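Local coordinates for exosome complex component Rrp42 (Pyrococcus abyssi, PDB 2PO1), which serves as a probably non-catalytic subunit of the RNA-degrading archaeal exosome and is thought to help shape the active site of its partner Rrp41, at residues H144-I156 with D211-T225. Sequence-based numbering, arbitrary orientation.
Sequences HVLDHDGNLMDAI and DPSLDEELVMDGKIT
N151 meets D211 and E217 at the point where the loop after strand 135-147 turns into helix 152-166. The N151 and D211 side chains cross at about a right angle, with amide and carboxylate planes 47° apart, and ND2 sends one N-H to D211 OD2 at 2.8 Å, the acceptor lying in the amide plane and the donor reaching the anti side of the carboxylate. The other N-H goes to D154 OD2, while OD1 accepts from D154 N as the N-cap of the helix; asparagine suits the place because one flat group both donates and accepts.

E217 reaches the backbone of the same residue. CG lies anti to its carbonyl carbon (chi1 -69°) and the chain runs on extended, carrying OE2 to 2.6 Å from N151 N. K223 NZ, 2.6 Å from E217 OE2 in a salt bridge, arrives from the opposite face of the carboxylate, and water 3 adds a third donor to this oxygen. E217 OE1 lies 3.4 Å from H148 CE1, near the edge of the imidazole, whose two faces are covered by L152 CD1 and, nearer the rim, L214 CG.

G150 CA lies 3.6 Å from L214 N, and its positive phi (106°) suits glycine. At the far end, M153 CG rests 3.6 Å from T225 OG1, which bonds to T200.

D211 also forms salt bridges with R37 and R31, so its negative charge is probably well compensated. Polar bonds thus join segments 144-156 and 211-225 of this RNase PH-family fold, with lysine and waters helping to satisfy the E217 carboxylate in a largely buried interface.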
loop_
_atom_site.group_PDB
_atom_site.type_symbol
_atom_site.label_atom_id
_atom_site.label_comp_id
_atom_site.label_asym_id
_atom_site.label_seq_id
_atom_site.Cartn_x
_atom_site.Cartn_y
_atom_site.Cartn_z
ATOM N N HIS C 144 -6.222 12.720 16.716
ATOM C CA HIS C 144 -5.825 11.509 17.333
ATOM C C HIS C 144 -6.913 11.102 18.331
ATOM O O HIS C 144 -7.019 11.674 19.460
ATOM C CB HIS C 144 -4.506 11.751 18.070
ATOM C CG HIS C 144 -3.476 10.717 17.798
ATOM N ND1 HIS C 144 -3.017 10.457 16.531
ATOM C CD2 HIS C 144 -2.743 9.939 18.634
ATOM C CE1 HIS C 144 -2.109 9.501 16.585
ATOM N NE2 HIS C 144 -1.889 9.211 17.853
ATOM N N VAL C 145 -7.742 10.132 17.945
ATOM C CA VAL C 145 -8.851 9.733 18.863
ATOM C C VAL C 145 -8.157 8.846 19.907
ATOM O O VAL C 145 -7.474 7.913 19.514
ATOM C CB VAL C 145 -10.002 9.036 18.128
ATOM C CG1 VAL C 145 -10.944 8.319 19.127
ATOM C CG2 VAL C 145 -10.762 10.053 17.297
ATOM N N LEU C 146 -8.246 9.209 21.196
ATOM C CA LEU C 146 -7.536 8.490 22.261
ATOM C C LEU C 146 -8.416 7.506 23.034
ATOM O O LEU C 146 -7.893 6.602 23.626
ATOM C CB LEU C 146 -6.917 9.437 23.282
ATOM C CG LEU C 146 -5.958 10.490 22.764
ATOM C CD1 LEU C 146 -5.603 11.375 23.911
ATOM C CD2 LEU C 146 -4.716 9.813 22.101
ATOM N N ASP C 147 -9.742 7.668 23.015
ATOM C CA ASP C 147 -10.614 6.750 23.768
ATOM C C ASP C 147 -11.956 6.944 23.149
ATOM O O ASP C 147 -12.450 8.037 23.152
ATOM C CB ASP C 147 -10.703 7.180 25.234
ATOM C CG ASP C 147 -10.759 6.013 26.198
ATOM O OD1 ASP C 147 -10.702 6.297 27.412
ATOM O OD2 ASP C 147 -10.832 4.826 25.794
ATOM N N HIS C 148 -12.521 5.883 22.604
ATOM C CA HIS C 148 -13.769 5.954 21.881
ATOM C C HIS C 148 -14.854 5.463 22.826
ATOM O O HIS C 148 -14.960 4.256 23.140
ATOM C CB HIS C 148 -13.657 5.073 20.637
ATOM C CG HIS C 148 -14.955 4.883 19.931
ATOM N ND1 HIS C 148 -16.047 5.693 20.154
ATOM C CD2 HIS C 148 -15.337 3.973 19.001
ATOM C CE1 HIS C 148 -17.041 5.287 19.390
ATOM N NE2 HIS C 148 -16.635 4.248 18.680
ATOM N N ASP C 149 -15.644 6.403 23.356
ATOM C CA ASP C 149 -16.769 6.000 24.155
ATOM C C ASP C 149 -17.994 6.659 23.588
ATOM O O ASP C 149 -18.875 7.063 24.340
ATOM C CB ASP C 149 -16.637 6.415 25.602
ATOM C CG ASP C 149 -17.525 5.565 26.515
ATOM O OD1 ASP C 149 -17.955 6.039 27.591
ATOM O OD2 ASP C 149 -17.763 4.376 26.153
ATOM N N GLY C 150 -17.978 6.863 22.295
ATOM C CA GLY C 150 -19.158 7.318 21.590
ATOM C C GLY C 150 -19.047 8.760 21.207
ATOM O O GLY C 150 -18.373 9.564 21.869
ATOM N N ASN C 151 -19.802 9.134 20.172
ATOM C CA ASN C 151 -19.767 10.485 19.666
ATOM C C ASN C 151 -18.398 11.050 19.295
ATOM O O ASN C 151 -18.061 12.150 19.662
ATOM C CB ASN C 151 -20.638 11.440 20.539
ATOM C CG ASN C 151 -21.060 12.654 19.778
ATOM O OD1 ASN C 151 -20.929 12.679 18.553
ATOM N ND2 ASN C 151 -21.633 13.665 20.476
ATOM N N LEU C 152 -17.601 10.299 18.494
ATOM C CA LEU C 152 -16.386 10.821 17.995
ATOM C C LEU C 152 -16.619 12.075 17.165
ATOM O O LEU C 152 -15.845 12.998 17.210
ATOM C CB LEU C 152 -15.686 9.741 17.129
ATOM C CG LEU C 152 -15.315 8.452 17.850
ATOM C CD1 LEU C 152 -14.644 7.478 16.884
ATOM C CD2 LEU C 152 -14.420 8.821 19.049
ATOM N N MET C 153 -17.671 12.108 16.350
ATOM C CA MET C 153 -17.853 13.212 15.469
ATOM C C MET C 153 -17.850 14.537 16.216
ATOM O O MET C 153 -17.100 15.458 15.883
ATOM C CB MET C 153 -19.155 13.021 14.706
ATOM C CG MET C 153 -19.387 14.161 13.786
ATOM S SD MET C 153 -18.496 13.907 12.295
ATOM C CE MET C 153 -19.416 12.531 11.566
ATOM N N ASP C 154 -18.624 14.643 17.276
ATOM C CA ASP C 154 -18.694 15.934 17.953
ATOM C C ASP C 154 -17.423 16.185 18.706
ATOM O O ASP C 154 -16.909 17.283 18.736
ATOM C CB ASP C 154 -19.855 16.005 18.919
ATOM C CG ASP C 154 -21.191 15.869 18.239
ATOM O OD1 ASP C 154 -21.188 15.601 17.048
ATOM O OD2 ASP C 154 -22.268 16.038 18.897
ATOM N N ALA C 155 -16.911 15.155 19.333
ATOM C CA ALA C 155 -15.684 15.323 20.118
ATOM C C ALA C 155 -14.577 15.783 19.178
ATOM O O ALA C 155 -13.830 16.670 19.530
ATOM C CB ALA C 155 -15.323 14.026 20.790
ATOM N N ILE C 156 -14.499 15.196 17.959
ATOM C CA ILE C 156 -13.457 15.553 17.020
ATOM C C ILE C 156 -13.692 16.959 16.483
ATOM O O ILE C 156 -12.762 17.732 16.369
ATOM C CB ILE C 156 -13.331 14.546 15.822
ATOM C CG1 ILE C 156 -12.813 13.182 16.288
ATOM C CG2 ILE C 156 -12.421 15.158 14.772
ATOM C CD1 ILE C 156 -13.148 12.117 15.363
ATOM N N ASP C 211 -25.596 13.402 21.651
ATOM C CA ASP C 211 -24.344 12.916 22.222
ATOM C C ASP C 211 -24.477 11.483 22.719
ATOM O O ASP C 211 -24.374 11.248 23.918
ATOM C CB ASP C 211 -23.888 13.819 23.349
ATOM C CG ASP C 211 -22.567 13.400 23.943
ATOM O OD1 ASP C 211 -22.414 13.619 25.160
ATOM O OD2 ASP C 211 -21.692 12.874 23.212
ATOM N N PRO C 212 -24.605 10.515 21.777
ATOM C CA PRO C 212 -24.840 9.115 22.097
ATOM C C PRO C 212 -23.536 8.571 22.638
ATOM O O PRO C 212 -22.502 8.891 22.096
ATOM C CB PRO C 212 -25.154 8.482 20.708
ATOM C CG PRO C 212 -24.480 9.330 19.723
ATOM C CD PRO C 212 -24.485 10.737 20.319
ATOM N N SER C 213 -23.571 7.858 23.739
ATOM C CA SER C 213 -22.391 7.147 24.243
ATOM C C SER C 213 -22.241 5.914 23.362
ATOM O O SER C 213 -23.112 5.616 22.545
ATOM C CB SER C 213 -22.650 6.655 25.646
ATOM O OG SER C 213 -23.770 5.763 25.634
ATOM N N LEU C 214 -21.169 5.161 23.567
ATOM C CA LEU C 214 -20.904 3.964 22.770
ATOM C C LEU C 214 -22.049 2.992 22.941
ATOM O O LEU C 214 -22.544 2.431 21.962
ATOM C CB LEU C 214 -19.646 3.314 23.277
ATOM C CG LEU C 214 -18.613 2.708 22.364
ATOM C CD1 LEU C 214 -17.880 1.693 23.241
ATOM C CD2 LEU C 214 -19.215 2.161 21.080
ATOM N N ASP C 215 -22.507 2.822 24.183
ATOM C CA ASP C 215 -23.592 1.886 24.454
ATOM C C ASP C 215 -24.842 2.309 23.665
ATOM O O ASP C 215 -25.542 1.469 23.157
ATOM C CB ASP C 215 -23.923 1.863 25.932
ATOM C CG ASP C 215 -22.909 1.071 26.735
ATOM O OD1 ASP C 215 -22.302 0.126 26.155
ATOM O OD2 ASP C 215 -22.722 1.407 27.923
ATOM N N GLU C 216 -25.067 3.617 23.523
ATOM C CA GLU C 216 -26.188 4.073 22.695
ATOM C C GLU C 216 -25.883 3.879 21.208
ATOM O O GLU C 216 -26.761 3.477 20.437
ATOM C CB GLU C 216 -26.552 5.492 23.006
ATOM C CG GLU C 216 -27.363 5.601 24.284
ATOM C CD GLU C 216 -27.353 6.955 24.910
ATOM O OE1 GLU C 216 -28.179 7.156 25.808
ATOM O OE2 GLU C 216 -26.566 7.840 24.530
ATOM N N GLU C 217 -24.652 4.150 20.799
ATOM C CA GLU C 217 -24.284 3.906 19.395
ATOM C C GLU C 217 -24.406 2.454 19.055
ATOM O O GLU C 217 -24.784 2.100 17.943
ATOM C CB GLU C 217 -22.898 4.375 19.101
ATOM C CG GLU C 217 -22.756 5.878 19.131
ATOM C CD GLU C 217 -21.320 6.308 19.001
ATOM O OE1 GLU C 217 -20.414 5.496 19.216
ATOM O OE2 GLU C 217 -21.096 7.478 18.676
ATOM N N LEU C 218 -24.119 1.594 20.015
ATOM C CA LEU C 218 -24.295 0.156 19.786
ATOM C C LEU C 218 -25.712 -0.243 19.446
ATOM O O LEU C 218 -25.920 -1.169 18.683
ATOM C CB LEU C 218 -23.710 -0.686 20.916
ATOM C CG LEU C 218 -22.186 -0.595 20.998
ATOM C CD1 LEU C 218 -21.676 -1.253 22.273
ATOM C CD2 LEU C 218 -21.460 -1.207 19.763
ATOM N N VAL C 219 -26.707 0.476 19.952
ATOM C CA VAL C 219 -28.077 0.105 19.713
ATOM C C VAL C 219 -28.837 1.062 18.790
ATOM O O VAL C 219 -29.997 0.844 18.515
ATOM C CB VAL C 219 -28.834 -0.021 21.061
ATOM C CG1 VAL C 219 -27.952 -0.744 22.094
ATOM C CG2 VAL C 219 -29.276 1.327 21.566
ATOM N N MET C 220 -28.201 2.122 18.296
ATOM C CA MET C 220 -28.948 3.099 17.555
ATOM C C MET C 220 -29.374 2.562 16.203
ATOM O O MET C 220 -28.765 1.644 15.644
ATOM C CB MET C 220 -28.114 4.377 17.363
ATOM C CG MET C 220 -26.890 4.163 16.529
ATOM S SD MET C 220 -25.980 5.657 16.383
ATOM C CE MET C 220 -24.584 4.957 15.503
ATOM N N ASP C 221 -30.399 3.182 15.664
ATOM C CA ASP C 221 -30.839 2.856 14.344
ATOM C C ASP C 221 -30.005 3.609 13.363
ATOM O O ASP C 221 -29.583 3.068 12.357
ATOM C CB ASP C 221 -32.304 3.242 14.198
ATOM C CG ASP C 221 -33.187 2.256 14.869
ATOM O OD1 ASP C 221 -33.107 1.070 14.501
ATOM O OD2 ASP C 221 -33.891 2.633 15.800
ATOM N N GLY C 222 -29.727 4.861 13.677
ATOM C CA GLY C 222 -29.036 5.736 12.737
ATOM C C GLY C 222 -28.597 6.968 13.484
ATOM O O GLY C 222 -28.807 7.078 14.687
ATOM N N LYS C 223 -27.974 7.903 12.769
ATOM C CA LYS C 223 -27.333 8.996 13.458
ATOM C C LYS C 223 -27.322 10.137 12.504
ATOM O O LYS C 223 -27.370 9.922 11.309
ATOM C CB LYS C 223 -25.921 8.560 13.788
ATOM C CG LYS C 223 -24.962 9.630 14.140
ATOM C CD LYS C 223 -23.644 8.968 14.479
ATOM C CE LYS C 223 -23.558 8.818 15.962
ATOM N NZ LYS C 223 -22.253 8.375 16.478
ATOM N N ILE C 224 -27.346 11.352 13.026
ATOM C CA ILE C 224 -27.313 12.509 12.159
ATOM C C ILE C 224 -26.512 13.550 12.862
ATOM O O ILE C 224 -26.632 13.725 14.077
ATOM C CB ILE C 224 -28.783 13.067 11.774
ATOM C CG1 ILE C 224 -28.656 14.155 10.693
ATOM C CG2 ILE C 224 -29.508 13.573 12.991
ATOM C CD1 ILE C 224 -29.946 14.499 9.978
ATOM N N THR C 225 -25.633 14.190 12.098
ATOM C CA THR C 225 -24.787 15.234 12.643
ATOM C C THR C 225 -25.136 16.495 11.911
ATOM O O THR C 225 -25.254 16.477 10.685
ATOM C CB THR C 225 -23.312 14.926 12.400
ATOM O OG1 THR C 225 -22.904 13.834 13.235
ATOM C CG2 THR C 225 -22.482 16.146 12.697
HETATM O O HOH W 1 -19.748 3.608 17.659
HETATM O O HOH W 2 -21.156 11.088 16.574
HETATM O O HOH W 3 -18.855 7.885 17.401
HETATM O O HOH W 4 -19.321 9.761 15.567
#